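Local atomic coordinates of protein stn1 (Schizosaccharomyces pombe, PDB entry 3KF6), a protein that is required for telomere maintenance, binds single-stranded telomeric DNA and pairs with Ten1 in an Rpa2-Rpa3-like complex, here as its N-terminal OB-fold part. Residues 19-24 with 48-53; 41-46 with 145-150; 77-82 with 113-118; 104-109 with 120-125. One frame throughout, in Å; residues are numbered along the deposited sequence.

Interaction 1. Residues 19-24 with 48-53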
loop_
_atom_site.group_PDB
_atom_site.type_symbol
_atom_site.label_atom_id
_atom_site.label_comp_id
_atom_site.label_asym_id
_atom_site.label_seq_id
_atom_site.Cartn_x
_atom_site.Cartn_y
_atom_site.Cartn_z
ATOM N N ASN A 19 -10.475 4.891 -13.442
ATOM C CA ASN A 19 -10.590 3.671 -12.644
ATOM C C ASN A 19 -9.674 3.496 -11.428
ATOM O O ASN A 19 -8.555 3.004 -11.549
ATOM C CB ASN A 19 -10.426 2.449 -13.549
ATOM C CG ASN A 19 -11.353 2.482 -14.751
ATOM O OD1 ASN A 19 -12.572 2.514 -14.612
ATOM N ND2 ASN A 19 -10.770 2.468 -15.943
ATOM N N PRO A 20 -10.147 3.898 -10.238
ATOM C CA PRO A 20 -9.337 3.748 -9.022
ATOM C C PRO A 20 -9.444 2.269 -8.626
ATOM O O PRO A 20 -10.539 1.761 -8.386
ATOM C CB PRO A 20 -10.024 4.691 -8.038
ATOM C CG PRO A 20 -11.472 4.600 -8.447
ATOM C CD PRO A 20 -11.413 4.606 -9.959
ATOM N N MET A 21 -8.312 1.574 -8.565
ATOM C CA MET A 21 -8.330 0.145 -8.262
ATOM C C MET A 21 -7.321 -0.327 -7.224
ATOM O O MET A 21 -6.323 0.341 -6.958
ATOM C CB MET A 21 -8.058 -0.652 -9.543
ATOM C CG MET A 21 -9.070 -0.465 -10.657
ATOM S SD MET A 21 -8.599 -1.430 -12.133
ATOM C CE MET A 21 -8.843 -3.099 -11.539
ATOM N N PHE A 22 -7.597 -1.497 -6.653
ATOM C CA PHE A 22 -6.685 -2.136 -5.714
ATOM C C PHE A 22 -5.759 -2.961 -6.597
ATOM O O PHE A 22 -6.184 -3.492 -7.626
ATOM C CB PHE A 22 -7.436 -3.059 -4.753
ATOM C CG PHE A 22 -8.127 -2.332 -3.641
ATOM C CD1 PHE A 22 -9.506 -2.423 -3.481
ATOM C CD2 PHE A 22 -7.395 -1.552 -2.747
ATOM C CE1 PHE A 22 -10.150 -1.746 -2.441
ATOM C CE2 PHE A 22 -8.032 -0.873 -1.703
ATOM C CZ PHE A 22 -9.411 -0.972 -1.553
ATOM N N ILE A 23 -4.504 -3.081 -6.190
ATOM C CA ILE A 23 -3.519 -3.810 -6.971
ATOM C C ILE A 23 -3.879 -5.269 -7.230
ATOM O O ILE A 23 -3.641 -5.775 -8.324
ATOM C CB ILE A 23 -2.127 -3.665 -6.314
ATOM C CG1 ILE A 23 -1.675 -2.208 -6.470
ATOM C CG2 ILE A 23 -1.117 -4.629 -6.943
ATOM C CD1 ILE A 23 -0.435 -1.839 -5.666
ATOM N N SER A 24 -4.466 -5.942 -6.246
ATOM C CA SER A 24 -4.844 -7.336 -6.444
ATOM C C SER A 24 -5.830 -7.454 -7.614
ATOM O O SER A 24 -5.801 -8.433 -8.354
ATOM C CB SER A 24 -5.470 -7.908 -5.173
ATOM O OG SER A 24 -6.645 -7.206 -4.827
ATOM N N ARG A 48 -8.235 0.597 -19.316
ATOM C CA ARG A 48 -6.955 1.028 -19.862
ATOM C C ARG A 48 -6.239 1.944 -18.872
ATOM O O ARG A 48 -5.092 1.690 -18.496
ATOM C CB ARG A 48 -7.164 1.759 -21.195
ATOM C CG ARG A 48 -5.878 2.275 -21.847
ATOM C CD ARG A 48 -6.153 2.798 -23.257
ATOM N NE ARG A 48 -5.018 3.516 -23.839
ATOM C CZ ARG A 48 -3.847 2.966 -24.150
ATOM N NH1 ARG A 48 -3.635 1.674 -23.938
ATOM N NH2 ARG A 48 -2.884 3.712 -24.677
ATOM N N TRP A 49 -6.920 3.003 -18.444
ATOM C CA TRP A 49 -6.336 3.957 -17.504
ATOM C C TRP A 49 -6.755 3.635 -16.073
ATOM O O TRP A 49 -7.946 3.514 -15.774
ATOM C CB TRP A 49 -6.744 5.378 -17.881
ATOM C CG TRP A 49 -6.227 5.766 -19.238
ATOM C CD1 TRP A 49 -6.932 5.799 -20.410
ATOM C CD2 TRP A 49 -4.877 6.107 -19.574
ATOM N NE1 TRP A 49 -6.100 6.141 -21.457
ATOM C CE2 TRP A 49 -4.833 6.334 -20.968
ATOM C CE3 TRP A 49 -3.696 6.238 -18.828
ATOM C CZ2 TRP A 49 -3.654 6.688 -21.632
ATOM C CZ3 TRP A 49 -2.523 6.589 -19.491
ATOM C CH2 TRP A 49 -2.513 6.810 -20.880
ATOM N N ILE A 50 -5.759 3.516 -15.198
ATOM C CA ILE A 50 -5.979 3.148 -13.800
ATOM C C ILE A 50 -5.213 4.024 -12.812
ATOM O O ILE A 50 -4.186 4.617 -13.151
ATOM C CB ILE A 50 -5.535 1.682 -13.576
ATOM C CG1 ILE A 50 -6.320 0.759 -14.508
ATOM C CG2 ILE A 50 -5.734 1.275 -12.125
ATOM C CD1 ILE A 50 -5.828 -0.663 -14.501
ATOM N N GLN A 51 -5.720 4.091 -11.583
ATOM C CA GLN A 51 -5.068 4.852 -10.523
ATOM C C GLN A 51 -4.883 3.910 -9.333
ATOM O O GLN A 51 -5.809 3.183 -8.962
ATOM C CB GLN A 51 -5.935 6.035 -10.089
ATOM C CG GLN A 51 -5.262 6.952 -9.069
ATOM C CD GLN A 51 -6.258 7.830 -8.331
ATOM O OE1 GLN A 51 -7.064 7.341 -7.540
ATOM N NE2 GLN A 51 -6.213 9.133 -8.592
ATOM N N ILE A 52 -3.690 3.912 -8.751
ATOM C CA ILE A 52 -3.419 3.080 -7.586
ATOM C C ILE A 52 -2.785 3.938 -6.497
ATOM O O ILE A 52 -2.216 4.999 -6.779
ATOM C CB ILE A 52 -2.495 1.866 -7.925
ATOM C CG1 ILE A 52 -1.136 2.330 -8.460
ATOM C CG2 ILE A 52 -3.171 0.976 -8.957
ATOM C CD1 ILE A 52 -0.100 2.536 -7.393
ATOM N N VAL A 53 -2.916 3.492 -5.251
ATOM C CA VAL A 53 -2.361 4.221 -4.118
ATOM C C VAL A 53 -1.751 3.237 -3.131
ATOM O O VAL A 53 -2.412 2.286 -2.708
ATOM C CB VAL A 53 -3.452 5.026 -3.366
ATOM C CG1 VAL A 53 -2.849 5.663 -2.121
ATOM C CG2 VAL A 53 -4.042 6.101 -4.269
HETATM O O HOH W 1 -4.393 0.832 -5.021
#
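Met21 lays its thioether across the side chain of Ile50, SD 3.7 Å from Ile50 CD1. With CG anti to its own carbonyl carbon (chi1 -61°), the methionine chain starts beside its backbone N, and CB and CG both pass Ile50 CG2 before the sulfur arrives. That same CG2 lies 3.4 Å from Asn19 O. With CG1 turned between N and the carbonyl carbon (chi1 60°), Ile52 puts CG2 anti to the carbonyl carbon, where it lies 3.8 Å from Met21 O and near Ile23 CG1. The amide of Asn19 gives ND2 to Trp49 O at 3.0 Å, with Trp49 O tilted somewhat from the plane of the Asn19 amide, while its OD1 is taken by Tyr142. Gln51 is extended, its OE1 4.0 Å from Pro20 CB and hydrogen-bonded to Arg139 NH2. The backbones of Pro20 and Gln51 form a single bridge, with Gln51 N bonded to Asn19 O and Met21 N to Gln51 O, the latter almost straight (172°). A water links Met21 O to Val53 N. The segment 19-24 runs beside strand 49-62 of the OB fold, whose backbone also bonds strand 102-110, while Tyr142 and Arg139 of helix 130-153 reach it with their polar ends.

Interaction 2. Residues 41-46 with 145-150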
loop_
_atom_site.group_PDB
_atom_site.type_symbol
_atom_site.label_atom_id
_atom_site.label_comp_id
_atom_site.label_asym_id
_atom_site.label_seq_id
_atom_site.Cartn_x
_atom_site.Cartn_y
_atom_site.Cartn_z
ATOM N N PHE A 41 -9.880 -6.236 -19.665
ATOM C CA PHE A 41 -11.248 -6.318 -19.176
ATOM C C PHE A 41 -11.346 -6.737 -17.718
ATOM O O PHE A 41 -10.726 -7.709 -17.291
ATOM C CB PHE A 41 -12.071 -7.267 -20.049
ATOM C CG PHE A 41 -12.232 -6.792 -21.464
ATOM C CD1 PHE A 41 -11.198 -6.944 -22.381
ATOM C CD2 PHE A 41 -13.400 -6.160 -21.869
ATOM C CE1 PHE A 41 -11.326 -6.469 -23.687
ATOM C CE2 PHE A 41 -13.539 -5.681 -23.173
ATOM C CZ PHE A 41 -12.500 -5.836 -24.080
ATOM N N TRP A 42 -12.133 -5.981 -16.959
ATOM C CA TRP A 42 -12.347 -6.251 -15.544
ATOM C C TRP A 42 -13.852 -6.359 -15.333
ATOM O O TRP A 42 -14.581 -5.386 -15.515
ATOM C CB TRP A 42 -11.754 -5.115 -14.698
ATOM C CG TRP A 42 -11.835 -5.348 -13.211
ATOM C CD1 TRP A 42 -11.653 -6.532 -12.555
ATOM C CD2 TRP A 42 -12.090 -4.364 -12.200
ATOM N NE1 TRP A 42 -11.781 -6.347 -11.195
ATOM C CE2 TRP A 42 -12.049 -5.026 -10.951
ATOM C CE3 TRP A 42 -12.348 -2.987 -12.227
ATOM C CZ2 TRP A 42 -12.256 -4.356 -9.739
ATOM C CZ3 TRP A 42 -12.554 -2.321 -11.021
ATOM C CH2 TRP A 42 -12.507 -3.009 -9.795
ATOM N N MET A 43 -14.309 -7.551 -14.963
ATOM C CA MET A 43 -15.729 -7.808 -14.753
ATOM C C MET A 43 -16.507 -7.515 -16.032
ATOM O O MET A 43 -17.677 -7.135 -15.986
ATOM C CB MET A 43 -16.274 -6.951 -13.605
ATOM C CG MET A 43 -15.671 -7.271 -12.250
ATOM S SD MET A 43 -16.561 -6.468 -10.899
ATOM C CE MET A 43 -15.811 -4.845 -10.916
ATOM N N GLY A 44 -15.844 -7.693 -17.173
ATOM C CA GLY A 44 -16.482 -7.455 -18.456
ATOM C C GLY A 44 -16.343 -6.029 -18.950
ATOM O O GLY A 44 -16.698 -5.719 -20.087
ATOM N N PHE A 45 -15.822 -5.156 -18.096
ATOM C CA PHE A 45 -15.646 -3.753 -18.445
ATOM C C PHE A 45 -14.269 -3.491 -19.047
ATOM O O PHE A 45 -13.264 -4.003 -18.558
ATOM C CB PHE A 45 -15.831 -2.887 -17.198
ATOM C CG PHE A 45 -17.199 -2.995 -16.579
ATOM C CD1 PHE A 45 -17.358 -2.925 -15.199
ATOM C CD2 PHE A 45 -18.331 -3.147 -17.376
ATOM C CE1 PHE A 45 -18.624 -3.006 -14.619
ATOM C CE2 PHE A 45 -19.600 -3.228 -16.807
ATOM C CZ PHE A 45 -19.746 -3.157 -15.426
ATOM N N PRO A 46 -14.208 -2.696 -20.128
ATOM C CA PRO A 46 -12.925 -2.385 -20.767
ATOM C C PRO A 46 -12.111 -1.424 -19.903
ATOM O O PRO A 46 -12.603 -0.371 -19.503
ATOM C CB PRO A 46 -13.345 -1.770 -22.098
ATOM C CG PRO A 46 -14.638 -1.096 -21.756
ATOM C CD PRO A 46 -15.329 -2.129 -20.899
ATOM N N ASN A 145 -19.876 -0.700 -6.898
ATOM C CA ASN A 145 -20.763 -0.209 -7.945
ATOM C C ASN A 145 -20.557 -0.948 -9.264
ATOM O O ASN A 145 -21.526 -1.331 -9.922
ATOM C CB ASN A 145 -20.580 1.295 -8.149
ATOM C CG ASN A 145 -21.257 2.111 -7.065
ATOM O OD1 ASN A 145 -22.371 1.795 -6.647
ATOM N ND2 ASN A 145 -20.597 3.169 -6.614
ATOM N N LEU A 146 -19.304 -1.156 -9.660
ATOM C CA LEU A 146 -19.054 -1.866 -10.909
ATOM C C LEU A 146 -19.567 -3.300 -10.834
ATOM O O LEU A 146 -20.074 -3.834 -11.820
ATOM C CB LEU A 146 -17.563 -1.866 -11.257
ATOM C CG LEU A 146 -16.962 -0.558 -11.781
ATOM C CD1 LEU A 146 -15.570 -0.840 -12.341
ATOM C CD2 LEU A 146 -17.843 0.026 -12.874
ATOM N N THR A 147 -19.443 -3.920 -9.663
ATOM C CA THR A 147 -19.906 -5.293 -9.475
ATOM C C THR A 147 -21.421 -5.383 -9.674
ATOM O O THR A 147 -21.911 -6.315 -10.312
ATOM C CB THR A 147 -19.559 -5.815 -8.063
ATOM O OG1 THR A 147 -18.140 -5.777 -7.871
ATOM C CG2 THR A 147 -20.045 -7.247 -7.891
ATOM N N LYS A 148 -22.154 -4.415 -9.128
ATOM C CA LYS A 148 -23.608 -4.389 -9.255
ATOM C C LYS A 148 -24.020 -4.213 -10.711
ATOM O O LYS A 148 -24.918 -4.900 -11.202
ATOM C CB LYS A 148 -24.200 -3.259 -8.401
ATOM C CG LYS A 148 -23.953 -3.404 -6.910
ATOM C CD LYS A 148 -24.659 -2.312 -6.123
ATOM C CE LYS A 148 -24.455 -2.505 -4.630
ATOM N NZ LYS A 148 -25.205 -1.503 -3.828
ATOM N N ILE A 149 -23.360 -3.283 -11.391
ATOM C CA ILE A 149 -23.649 -3.015 -12.795
ATOM C C ILE A 149 -23.396 -4.266 -13.622
ATOM O O ILE A 149 -24.213 -4.648 -14.458
ATOM C CB ILE A 149 -22.762 -1.881 -13.342
ATOM C CG1 ILE A 149 -23.066 -0.582 -12.596
ATOM C CG2 ILE A 149 -22.995 -1.708 -14.837
ATOM C CD1 ILE A 149 -22.135 0.556 -12.953
ATOM N N SER A 150 -22.258 -4.907 -13.375
ATOM C CA SER A 150 -21.891 -6.119 -14.093
ATOM C C SER A 150 -22.918 -7.224 -13.880
ATOM O O SER A 150 -23.223 -7.979 -14.802
ATOM C CB SER A 150 -20.513 -6.605 -13.637
ATOM O OG SER A 150 -20.166 -7.821 -14.274
#
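Phe45 and Leu146 cross obliquely, Phe45 CE1 3.6 Å from Leu146 CD2. The ring also turns its edge to the helix backbone, CE1 standing 3.3 Å from Leu146 O near the ring plane, and its CZ touches Ile149 CG2 at 3.6 Å. The other branch of the leucine, CD1, goes to Trp42 CZ3 at 3.6 Å, the two side chains crossing at about a right angle. Met43 sends CE to Leu146 CB, a tight 3.5 Å, and SD to Thr147 OG1. Its chain bends at chi3 (-83°), which carries CE back over the centre of the Trp42 indole. An alanine in place of Phe45 would probably leave Leu146 CD2 and Ile149 CG2 without their aromatic partner and open a gap between hairpin and helix. These residues sit on a two-stranded beta hairpin, 40-42 with 45-47, closed by a type I' turn from Trp42 to Phe45, and it packs at the surface on the C-terminal part of helix 130-153. Ser150 OG, anti to its backbone N (chi1 177°), donates to Met43 O at 3.1 Å, a carbonyl that also stands over the centre of the Phe45 ring. Farther out, Thr147 OG1 is hydrogen-bonded to Lys143 O one helical turn back, and Trp42 rests on Met21.

Interaction 3. Residues 77-82 with 113-118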
loop_
_atom_site.group_PDB
_atom_site.type_symbol
_atom_site.label_atom_id
_atom_site.label_comp_id
_atom_site.label_asym_id
_atom_site.label_seq_id
_atom_site.Cartn_x
_atom_site.Cartn_y
_atom_site.Cartn_z
ATOM N N VAL A 77 1.651 -6.826 -5.047
ATOM C CA VAL A 77 2.326 -5.543 -5.242
ATOM C C VAL A 77 2.331 -5.278 -6.746
ATOM O O VAL A 77 2.100 -6.187 -7.545
ATOM C CB VAL A 77 3.783 -5.527 -4.716
ATOM C CG1 VAL A 77 3.800 -5.798 -3.217
ATOM C CG2 VAL A 77 4.635 -6.546 -5.473
ATOM N N LEU A 78 2.591 -4.035 -7.128
ATOM C CA LEU A 78 2.591 -3.674 -8.536
ATOM C C LEU A 78 3.839 -2.900 -8.938
ATOM O O LEU A 78 4.255 -1.973 -8.247
ATOM C CB LEU A 78 1.352 -2.826 -8.841
ATOM C CG LEU A 78 1.120 -2.402 -10.296
ATOM C CD1 LEU A 78 0.817 -3.624 -11.144
ATOM C CD2 LEU A 78 -0.040 -1.411 -10.362
ATOM N N ARG A 79 4.434 -3.287 -10.064
ATOM C CA ARG A 79 5.603 -2.590 -10.572
ATOM C C ARG A 79 5.087 -1.391 -11.359
ATOM O O ARG A 79 4.275 -1.547 -12.272
ATOM C CB ARG A 79 6.420 -3.506 -11.488
ATOM C CG ARG A 79 7.426 -4.388 -10.765
ATOM C CD ARG A 79 8.113 -5.324 -11.761
ATOM N NE ARG A 79 9.333 -5.932 -11.234
ATOM C CZ ARG A 79 10.508 -5.314 -11.147
ATOM N NH1 ARG A 79 10.640 -4.057 -11.552
ATOM N NH2 ARG A 79 11.561 -5.959 -10.663
ATOM N N VAL A 80 5.542 -0.200 -10.982
ATOM C CA VAL A 80 5.141 1.041 -11.639
ATOM C C VAL A 80 6.347 1.559 -12.415
ATOM O O VAL A 80 7.378 1.892 -11.832
ATOM C CB VAL A 80 4.691 2.090 -10.598
ATOM C CG1 VAL A 80 4.323 3.407 -11.286
ATOM C CG2 VAL A 80 3.504 1.548 -9.820
ATOM N N VAL A 81 6.197 1.628 -13.735
ATOM C CA VAL A 81 7.272 2.042 -14.624
ATOM C C VAL A 81 7.269 3.505 -15.049
ATOM O O VAL A 81 6.259 4.027 -15.523
ATOM C CB VAL A 81 7.252 1.182 -15.900
ATOM C CG1 VAL A 81 8.406 1.561 -16.806
ATOM C CG2 VAL A 81 7.301 -0.285 -15.530
ATOM N N PHE A 82 8.419 4.147 -14.882
ATOM C CA PHE A 82 8.611 5.537 -15.283
ATOM C C PHE A 82 9.609 5.574 -16.439
ATOM O O PHE A 82 10.811 5.418 -16.226
ATOM C CB PHE A 82 9.159 6.370 -14.123
ATOM C CG PHE A 82 8.182 6.555 -13.006
ATOM C CD1 PHE A 82 8.028 5.580 -12.030
ATOM C CD2 PHE A 82 7.377 7.694 -12.956
ATOM C CE1 PHE A 82 7.081 5.729 -11.019
ATOM C CE2 PHE A 82 6.431 7.853 -11.952
ATOM C CZ PHE A 82 6.283 6.867 -10.981
ATOM N N ARG A 113 4.478 -8.625 -20.619
ATOM C CA ARG A 113 4.962 -9.814 -19.918
ATOM C C ARG A 113 3.816 -10.499 -19.173
ATOM O O ARG A 113 2.726 -9.942 -19.050
ATOM C CB ARG A 113 6.064 -9.437 -18.922
ATOM C CG ARG A 113 7.325 -8.875 -19.563
ATOM C CD ARG A 113 7.917 -9.855 -20.557
ATOM N NE ARG A 113 9.134 -9.343 -21.181
ATOM C CZ ARG A 113 9.791 -9.968 -22.154
ATOM N NH1 ARG A 113 9.348 -11.129 -22.616
ATOM N NH2 ARG A 113 10.891 -9.432 -22.664
ATOM N N SER A 114 4.069 -11.705 -18.673
ATOM C CA SER A 114 3.042 -12.446 -17.947
ATOM C C SER A 114 2.561 -11.665 -16.726
ATOM O O SER A 114 1.434 -11.849 -16.272
ATOM C CB SER A 114 3.574 -13.815 -17.515
ATOM O OG SER A 114 4.641 -13.685 -16.594
ATOM N N GLU A 115 3.421 -10.803 -16.192
ATOM C CA GLU A 115 3.058 -9.985 -15.041
ATOM C C GLU A 115 2.730 -8.585 -15.536
ATOM O O GLU A 115 3.564 -7.932 -16.162
ATOM C CB GLU A 115 4.212 -9.903 -14.034
ATOM C CG GLU A 115 3.846 -9.165 -12.749
ATOM C CD GLU A 115 5.031 -8.965 -11.825
ATOM O OE1 GLU A 115 5.892 -9.866 -11.755
ATOM O OE2 GLU A 115 5.100 -7.907 -11.161
ATOM N N VAL A 116 1.507 -8.138 -15.269
ATOM C CA VAL A 116 1.074 -6.810 -15.677
ATOM C C VAL A 116 1.856 -5.768 -14.888
ATOM O O VAL A 116 2.297 -6.027 -13.771
ATOM C CB VAL A 116 -0.438 -6.611 -15.409
ATOM C CG1 VAL A 116 -0.718 -6.721 -13.924
ATOM C CG2 VAL A 116 -0.895 -5.259 -15.940
ATOM N N GLU A 117 2.039 -4.600 -15.487
ATOM C CA GLU A 117 2.746 -3.500 -14.845
ATOM C C GLU A 117 2.006 -2.221 -15.189
ATOM O O GLU A 117 1.144 -2.213 -16.063
ATOM C CB GLU A 117 4.198 -3.423 -15.330
ATOM C CG GLU A 117 4.362 -3.520 -16.836
ATOM C CD GLU A 117 5.798 -3.312 -17.283
ATOM O OE1 GLU A 117 6.714 -3.879 -16.648
ATOM O OE2 GLU A 117 6.010 -2.584 -18.277
ATOM N N LEU A 118 2.324 -1.143 -14.489
ATOM C CA LEU A 118 1.657 0.122 -14.739
ATOM C C LEU A 118 2.653 1.142 -15.269
ATOM O O LEU A 118 3.670 1.406 -14.630
ATOM C CB LEU A 118 1.027 0.632 -13.434
ATOM C CG LEU A 118 0.250 1.948 -13.477
ATOM C CD1 LEU A 118 -1.014 1.775 -14.295
ATOM C CD2 LEU A 118 -0.098 2.367 -12.046
HETATM O O HOH W 2 3.523 -5.732 -11.285
#
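Val80 and Leu118 form a parallel bridge within the curled sheet of the OB fold, where strands 77-83 and 117-120 run side by side. Two backbone bonds hold it, Leu118 N to Arg79 O at 3.0 Å and Val81 N to Leu118 O at 2.7 Å, both close to straight. Among apolar groups, Leu78 has CG anti to its backbone N (chi1 -177°), and from there chi2 (67°) sets the methyls, CD2 3.8 Å from Leu118 CB, the two side chains crossing at about a right angle, while CD1 reaches Val116 CG1 more loosely at 4.4 Å. An alanine at Leu78 would probably leave Leu118 CB and Val116 CG1 without these methyl partners and open a gap in this buried layer. Val81 CG2 lies against the carboxylate carbon of Glu117. Arg79 NE and Glu115 OE2, 4.7 Å apart, are not in contact, though their opposite charges would probably still attract weakly. A water joins the two segments, accepting from Arg79 N and donating to Val116 O and, at 2.7 Å, to Glu115 OE2.

Interaction 4. Residues 104-109 with 120-125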
loop_
_atom_site.group_PDB
_atom_site.type_symbol
_atom_site.label_atom_id
_atom_site.label_comp_id
_atom_site.label_asym_id
_atom_site.label_seq_id
_atom_site.Cartn_x
_atom_site.Cartn_y
_atom_site.Cartn_z
ATOM N N CYS A 104 0.317 8.190 -5.122
ATOM C CA CYS A 104 -0.922 8.025 -5.871
ATOM C C CYS A 104 -0.429 8.085 -7.318
ATOM O O CYS A 104 0.108 9.105 -7.755
ATOM C CB CYS A 104 -1.889 9.181 -5.607
ATOM S SG CYS A 104 -3.343 9.118 -6.666
ATOM N N VAL A 105 -0.590 6.988 -8.046
ATOM C CA VAL A 105 -0.115 6.912 -9.424
ATOM C C VAL A 105 -1.226 6.710 -10.440
ATOM O O VAL A 105 -2.103 5.866 -10.255
ATOM C CB VAL A 105 0.874 5.739 -9.593
ATOM C CG1 VAL A 105 1.377 5.683 -11.035
ATOM C CG2 VAL A 105 2.032 5.883 -8.612
ATOM N N PHE A 106 -1.176 7.486 -11.519
ATOM C CA PHE A 106 -2.154 7.361 -12.592
ATOM C C PHE A 106 -1.386 6.862 -13.808
ATOM O O PHE A 106 -0.337 7.412 -14.144
ATOM C CB PHE A 106 -2.788 8.714 -12.912
ATOM C CG PHE A 106 -3.784 8.663 -14.039
ATOM C CD1 PHE A 106 -4.951 7.909 -13.924
ATOM C CD2 PHE A 106 -3.551 9.360 -15.223
ATOM C CE1 PHE A 106 -5.872 7.851 -14.973
ATOM C CE2 PHE A 106 -4.467 9.307 -16.277
ATOM C CZ PHE A 106 -5.628 8.552 -16.149
ATOM N N GLY A 107 -1.889 5.822 -14.463
ATOM C CA GLY A 107 -1.189 5.307 -15.625
ATOM C C GLY A 107 -1.989 4.302 -16.420
ATOM O O GLY A 107 -3.170 4.078 -16.153
ATOM N N LYS A 108 -1.345 3.700 -17.414
ATOM C CA LYS A 108 -2.009 2.705 -18.239
ATOM C C LYS A 108 -1.409 1.340 -17.975
ATOM O O LYS A 108 -0.223 1.216 -17.673
ATOM C CB LYS A 108 -1.876 3.050 -19.728
ATOM C CG LYS A 108 -0.457 3.303 -20.201
ATOM C CD LYS A 108 -0.417 3.476 -21.717
ATOM C CE LYS A 108 0.938 3.969 -22.203
ATOM N NZ LYS A 108 1.207 5.375 -21.789
ATOM N N ILE A 109 -2.245 0.316 -18.067
ATOM C CA ILE A 109 -1.793 -1.043 -17.843
ATOM C C ILE A 109 -0.987 -1.527 -19.035
ATOM O O ILE A 109 -1.283 -1.182 -20.179
ATOM C CB ILE A 109 -2.983 -1.993 -17.623
ATOM C CG1 ILE A 109 -4.127 -1.613 -18.568
ATOM C CG2 ILE A 109 -3.417 -1.941 -16.169
ATOM C CD1 ILE A 109 -5.370 -2.472 -18.421
ATOM N N ALA A 120 3.449 4.695 -15.640
ATOM C CA ALA A 120 3.011 5.947 -15.041
ATOM C C ALA A 120 2.908 7.127 -15.995
ATOM O O ALA A 120 3.790 7.343 -16.827
ATOM C CB ALA A 120 3.936 6.314 -13.882
ATOM N N GLN A 121 1.823 7.884 -15.862
ATOM C CA GLN A 121 1.614 9.081 -16.668
ATOM C C GLN A 121 1.812 10.271 -15.738
ATOM O O GLN A 121 2.272 11.336 -16.150
ATOM C CB GLN A 121 0.208 9.111 -17.267
ATOM C CG GLN A 121 -0.078 10.411 -18.008
ATOM C CD GLN A 121 -1.367 10.376 -18.799
ATOM O OE1 GLN A 121 -1.447 9.735 -19.846
ATOM N NE2 GLN A 121 -2.388 11.060 -18.296
ATOM N N SER A 122 1.464 10.076 -14.469
ATOM C CA SER A 122 1.632 11.113 -13.461
ATOM C C SER A 122 1.487 10.501 -12.081
ATOM O O SER A 122 0.882 9.439 -11.924
ATOM C CB SER A 122 0.587 12.224 -13.636
ATOM O OG SER A 122 -0.714 11.777 -13.304
ATOM N N PHE A 123 2.075 11.154 -11.087
ATOM C CA PHE A 123 1.964 10.677 -9.719
ATOM C C PHE A 123 2.200 11.815 -8.749
ATOM O O PHE A 123 2.745 12.864 -9.105
ATOM C CB PHE A 123 2.962 9.543 -9.428
ATOM C CG PHE A 123 4.311 10.015 -8.936
ATOM C CD1 PHE A 123 5.261 10.513 -9.824
ATOM C CD2 PHE A 123 4.631 9.949 -7.583
ATOM C CE1 PHE A 123 6.514 10.936 -9.370
ATOM C CE2 PHE A 123 5.880 10.370 -7.115
ATOM C CZ PHE A 123 6.825 10.864 -8.014
ATOM N N GLU A 124 1.775 11.608 -7.514
ATOM C CA GLU A 124 1.965 12.608 -6.490
ATOM C C GLU A 124 2.229 11.863 -5.204
ATOM O O GLU A 124 1.660 10.796 -4.974
ATOM C CB GLU A 124 0.711 13.472 -6.339
ATOM C CG GLU A 124 -0.507 12.716 -5.842
ATOM C CD GLU A 124 -1.712 13.617 -5.637
ATOM O OE1 GLU A 124 -1.582 14.630 -4.917
ATOM O OE2 GLU A 124 -2.791 13.307 -6.189
ATOM N N GLU A 125 3.114 12.401 -4.381
ATOM C CA GLU A 125 3.386 11.773 -3.103
ATOM C C GLU A 125 2.270 12.216 -2.168
ATOM O O GLU A 125 1.867 13.383 -2.180
ATOM C CB GLU A 125 4.742 12.217 -2.550
ATOM C CG GLU A 125 4.951 11.794 -1.107
ATOM C CD GLU A 125 6.289 12.210 -0.547
ATOM O OE1 GLU A 125 6.803 13.277 -0.950
ATOM O OE2 GLU A 125 6.816 11.477 0.315
#
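Phe106 O takes two backbone bonds at once, from Gln121 N at 2.8 Å and from Ser122 N at 3.2 Å, while Phe106 N gives its hydrogen to Ser122 O along a nearly straight path (174°). Farther along, Cys104 N bonds Glu124 O and Glu124 N bonds Cys104 O at 3.0 Å, so both backbone polar atoms of Cys104 are paired across the strands. The doubled acceptor marks a classic beta bulge, two residues, Gln121 and Ser122, standing opposite the single Phe106, where the chain turns a corner at Gln121 before strand 122-126 runs antiparallel to strand 102-110 of the OB fold. Phe106 has CG anti to the backbone N (chi1 178°) and lies beside Gln121, ring and amide planes 72° apart, with Gln121 NE2 at the ring edge, 3.4 Å from Phe106 CE2. Cys104 CB rests on Glu124 CG at 3.8 Å. On the other face of the sheet from Cys104 and Phe106, Val105 CG2 meets Phe123 CB, and Val105 CG1 also touches Ala120 CB, each at 3.9 Å. Phe123 O is bonded by Arg93, which also makes a cation-pi contact with the Phe123 ring.

Interactions 1, 3 and 4 all reach the curled sheet of the OB fold, their centres 9 to 12 Å apart. The strands of interactions 1 and 4, 49-62 and 102-110, are neighbours in the sheet, with a probable hydrogen bond between Ile52 O and Val105 N (2.9 Å). Interactions 3 and 4 alternate along the chain and meet through Val81, Ala120 and Leu118, while Ile52 CG1 packs on Leu118 CD2 between interactions 1 and 3. Interaction 2 lies outside this core, its centre about 22 Å from those of interactions 3 and 4, whose segments are nested within its loop. It touches interaction 1 through Met21 and Trp42, linking the hairpin and helix 130-153 to the barrel.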